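PDB 4HL9: antibiotic biosynthesis monooxygenase from Rhodospirillum rubrum, which probably acts as a monooxygenase of the antibiotic biosynthesis monooxygenase (ABM) family, and assembles here as a dimer of small alpha-beta subunits. Local coordinates for residues Met23-Ile27 with Glu76-Arg81. Residues are numbered along the deposited sequence; the frame is centred on the assembly and turned at random.
Sequences MLKVI and EEWPDR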
HETATM    1  N   MSE A  23     -10.252   0.688  12.312  1.00 30.37           N
HETATM    2  CA  MSE A  23     -10.191  -0.253  11.144  1.00 29.84           C
HETATM    3  C   MSE A  23      -8.802  -0.852  10.886  1.00 27.45           C
HETATM    4  O   MSE A  23      -7.790  -0.374  11.385  1.00 27.19           O
HETATM    5  CB  MSE A  23     -10.753   0.400   9.873  1.00 31.49           C
HETATM    6  CG  MSE A  23     -10.055   1.671   9.426  1.00 39.28           C
HETATM    7 SE   MSE A  23      -8.342   1.423   8.463  1.00 59.05          SE
HETATM    8  CE  MSE A  23      -7.954   3.339   8.201  1.00 53.37           C
ATOM      9  N   LEU A  24      -8.772  -1.917  10.093  1.00 24.62           N
ATOM     10  CA  LEU A  24      -7.536  -2.583   9.771  1.00 21.26           C
ATOM     11  C   LEU A  24      -7.271  -2.303   8.297  1.00 19.87           C
ATOM     12  O   LEU A  24      -8.143  -2.554   7.468  1.00 19.50           O
ATOM     13  CB  LEU A  24      -7.713  -4.080   9.976  1.00 21.17           C
ATOM     14  CG  LEU A  24      -6.548  -5.010   9.685  1.00 20.23           C
ATOM     15  CD1 LEU A  24      -5.381  -4.676  10.581  1.00 18.28           C
ATOM     16  CD2 LEU A  24      -6.995  -6.465   9.840  1.00 19.84           C
ATOM     17  N   LYS A  25      -6.082  -1.796   7.997  1.00 18.49           N
ATOM     18  CA  LYS A  25      -5.670  -1.547   6.603  1.00 18.19           C
ATOM     19  C   LYS A  25      -4.675  -2.630   6.223  1.00 17.20           C
ATOM     20  O   LYS A  25      -3.826  -2.969   7.023  1.00 17.33           O
ATOM     21  CB  LYS A  25      -5.013  -0.167   6.498  1.00 17.41           C
ATOM     22  CG  LYS A  25      -4.990   0.451   5.072  1.00 18.85           C
ATOM     23  CD  LYS A  25      -6.406   0.923   4.647  1.00 18.44           C
ATOM     24  CE  LYS A  25      -6.316   1.601   3.282  1.00 22.29           C
ATOM     25  NZ  LYS A  25      -7.566   2.319   2.964  1.00 24.79           N
ATOM     26  N   VAL A  26      -4.779  -3.171   5.008  1.00 16.68           N
ATOM     27  CA  VAL A  26      -3.859  -4.214   4.559  1.00 16.86           C
ATOM     28  C   VAL A  26      -3.298  -3.836   3.191  1.00 16.06           C
ATOM     29  O   VAL A  26      -4.029  -3.364   2.364  1.00 16.05           O
ATOM     30  CB  VAL A  26      -4.577  -5.577   4.421  1.00 16.71           C
ATOM     31  CG1 VAL A  26      -3.640  -6.657   3.882  1.00 16.29           C
ATOM     32  CG2 VAL A  26      -5.198  -6.003   5.759  1.00 19.56           C
ATOM     33  N   ILE A  27      -1.995  -4.009   3.013  1.00 16.06           N
ATOM     34  CA  ILE A  27      -1.407  -4.064   1.673  1.00 15.85           C
ATOM     35  C   ILE A  27      -0.805  -5.457   1.475  1.00 15.82           C
ATOM     36  O   ILE A  27      -0.082  -5.949   2.337  1.00 16.22           O
ATOM     37  CB  ILE A  27      -0.338  -2.981   1.485  1.00 15.39           C
ATOM     38  CG1 ILE A  27      -0.994  -1.603   1.565  1.00 17.05           C
ATOM     39  CG2 ILE A  27       0.404  -3.162   0.102  1.00 17.43           C
ATOM     40  CD1 ILE A  27       0.033  -0.473   1.741  1.00 22.06           C
ATOM     41  N   GLU A  76      -6.509  -2.848   1.009  1.00 14.68           N
ATOM     42  CA  GLU A  76      -7.747  -3.366   1.575  1.00 15.40           C
ATOM     43  C   GLU A  76      -8.030  -2.637   2.885  1.00 15.92           C
ATOM     44  O   GLU A  76      -7.120  -2.170   3.564  1.00 13.65           O
ATOM     45  CB  GLU A  76      -7.661  -4.896   1.823  1.00 16.42           C
ATOM     46  CG  GLU A  76      -6.675  -5.687   0.913  1.00 16.90           C
ATOM     47  CD  GLU A  76      -6.486  -7.191   1.301  1.00 21.71           C
ATOM     48  OE1 GLU A  76      -7.065  -7.669   2.308  1.00 17.98           O
ATOM     49  OE2 GLU A  76      -5.766  -7.916   0.557  1.00 20.13           O
ATOM     50  N   GLU A  77      -9.308  -2.537   3.213  1.00 17.44           N
ATOM     51  CA  GLU A  77      -9.706  -2.018   4.504  1.00 19.11           C
ATOM     52  C   GLU A  77     -10.766  -2.967   5.054  1.00 19.14           C
ATOM     53  O   GLU A  77     -11.730  -3.324   4.355  1.00 20.00           O
ATOM     54  CB  GLU A  77     -10.217  -0.577   4.351  1.00 19.69           C
ATOM     55  CG  GLU A  77     -10.480   0.158   5.641  1.00 23.22           C
ATOM     56  CD  GLU A  77     -10.690   1.652   5.431  1.00 29.88           C
ATOM     57  OE1 GLU A  77     -10.997   2.082   4.293  1.00 34.20           O
ATOM     58  OE2 GLU A  77     -10.564   2.403   6.415  1.00 33.75           O
ATOM     59  N   TRP A  78     -10.541  -3.403   6.288  1.00 19.14           N
ATOM     60  CA  TRP A  78     -11.443  -4.309   6.994  1.00 19.18           C
ATOM     61  C   TRP A  78     -11.841  -3.680   8.348  1.00 19.12           C
ATOM     62  O   TRP A  78     -11.074  -2.893   8.894  1.00 18.21           O
ATOM     63  CB  TRP A  78     -10.746  -5.655   7.211  1.00 19.40           C
ATOM     64  CG  TRP A  78     -10.330  -6.295   5.910  1.00 19.54           C
ATOM     65  CD1 TRP A  78      -9.096  -6.248   5.336  1.00 21.43           C
ATOM     66  CD2 TRP A  78     -11.159  -7.049   5.030  1.00 19.09           C
ATOM     67  NE1 TRP A  78      -9.098  -6.939   4.142  1.00 21.58           N
ATOM     68  CE2 TRP A  78     -10.356  -7.434   3.925  1.00 21.28           C
ATOM     69  CE3 TRP A  78     -12.507  -7.433   5.056  1.00 20.06           C
ATOM     70  CZ2 TRP A  78     -10.853  -8.193   2.864  1.00 21.97           C
ATOM     71  CZ3 TRP A  78     -13.010  -8.201   4.003  1.00 20.52           C
ATOM     72  CH2 TRP A  78     -12.177  -8.558   2.908  1.00 21.21           C
ATOM     73  N   PRO A  79     -13.027  -4.039   8.897  1.00 19.82           N
ATOM     74  CA  PRO A  79     -13.398  -3.575  10.269  1.00 20.57           C
ATOM     75  C   PRO A  79     -12.409  -4.016  11.359  1.00 21.03           C
ATOM     76  O   PRO A  79     -12.096  -3.244  12.280  1.00 21.18           O
ATOM     77  CB  PRO A  79     -14.758  -4.258  10.518  1.00 21.21           C
ATOM     78  CG  PRO A  79     -15.278  -4.601   9.191  1.00 21.07           C
ATOM     79  CD  PRO A  79     -14.130  -4.758   8.245  1.00 19.41           C
ATOM     80  N   ASP A  80     -11.928  -5.254  11.257  1.00 21.40           N
ATOM     81  CA  ASP A  80     -10.974  -5.803  12.203  1.00 22.04           C
ATOM     82  C   ASP A  80     -10.371  -7.071  11.620  1.00 21.85           C
ATOM     83  O   ASP A  80     -10.722  -7.474  10.514  1.00 20.94           O
ATOM     84  CB  ASP A  80     -11.641  -6.094  13.584  1.00 23.53           C
ATOM     85  CG  ASP A  80     -12.833  -7.048  13.492  1.00 25.96           C
ATOM     86  OD1 ASP A  80     -13.163  -7.556  12.396  1.00 27.76           O
ATOM     87  OD2 ASP A  80     -13.454  -7.294  14.553  1.00 30.64           O
ATOM     88  N   ARG A  81      -9.487  -7.687  12.392  1.00 22.12           N
ATOM     89  CA  ARG A  81      -8.831  -8.922  12.036  1.00 22.97           C
ATOM     90  C   ARG A  81      -9.779 -10.095  11.783  1.00 23.01           C
ATOM     91  O   ARG A  81      -9.553 -10.895  10.875  1.00 22.51           O
ATOM     92  CB  ARG A  81      -7.821  -9.276  13.118  1.00 23.65           C
ATOM     93  CG  ARG A  81      -6.981 -10.491  12.799  1.00 26.28           C
ATOM     94  CD  ARG A  81      -6.327 -10.375  11.418  1.00 30.86           C
ATOM     95  NE  ARG A  81      -5.684 -11.622  11.018  1.00 31.86           N
ATOM     96  CZ  ARG A  81      -4.480 -12.003  11.436  1.00 33.50           C
ATOM     97  NH1 ARG A  81      -3.792 -11.238  12.266  1.00 33.39           N
ATOM     98  NH2 ARG A  81      -3.970 -13.155  11.022  1.00 34.64           N
TER
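Two central strands of the four-stranded antiparallel sheet pair here, where strand 24-32 begins and strand 71-78 ends. Leu24 with Trp78 and Val26 with Glu76 are hydrogen-bonded pairs, and Lys25 with Glu77 is the non-hydrogen-bonded pair between them. Trp78 N bonds to Leu24 O at 2.8 Å, and Leu24 N returns a bond to Trp78 O. Glu76 N to Val26 O and Val26 N to Glu76 O close the second hydrogen-bonded pair.

Leu24, Val26, Glu76 and Trp78 share the sheet face covered by helix 81-86, whose Leu84 touches Leu24, Glu76 and Trp78. The sheet with helices on one face is the ferredoxin-like fold of ABM proteins. A buried glutamate on this apolar side needs a partner: Trp78 NE1 donates to Glu76 OE1 at 2.8 Å, in the indole plane and on the anti lone pair of the oxygen, which should help fix the rotation of both groups. Val26 suits the neighbouring place because its two methyls divide the work: CG1 lies 3.9 Å from Glu76 CD, while CG2, anti to the carbonyl carbon, reaches the edge of the indole at CD1. Leu24, an apolar residue suited to this buried face against Leu84, extends CD2 to the backbone of Arg81, just after the turn where Asp80 OD1 caps the helix at Ala83 N.

On the other face, Lys25 and Glu77 are only partly exposed, and their opposite charges suit facing positions. The lysine chain bends at chi2 (73°), carrying CD over Glu76 O (3.4 Å) and NZ to a long salt bridge with Glu77 OE1 (3.7 Å). Glu77 OE2 lies beside the chain of Met23, a selenomethionine here, 3.1 Å from Met23 CG; Phe63 of the second subunit packs on Met23 and Lys25.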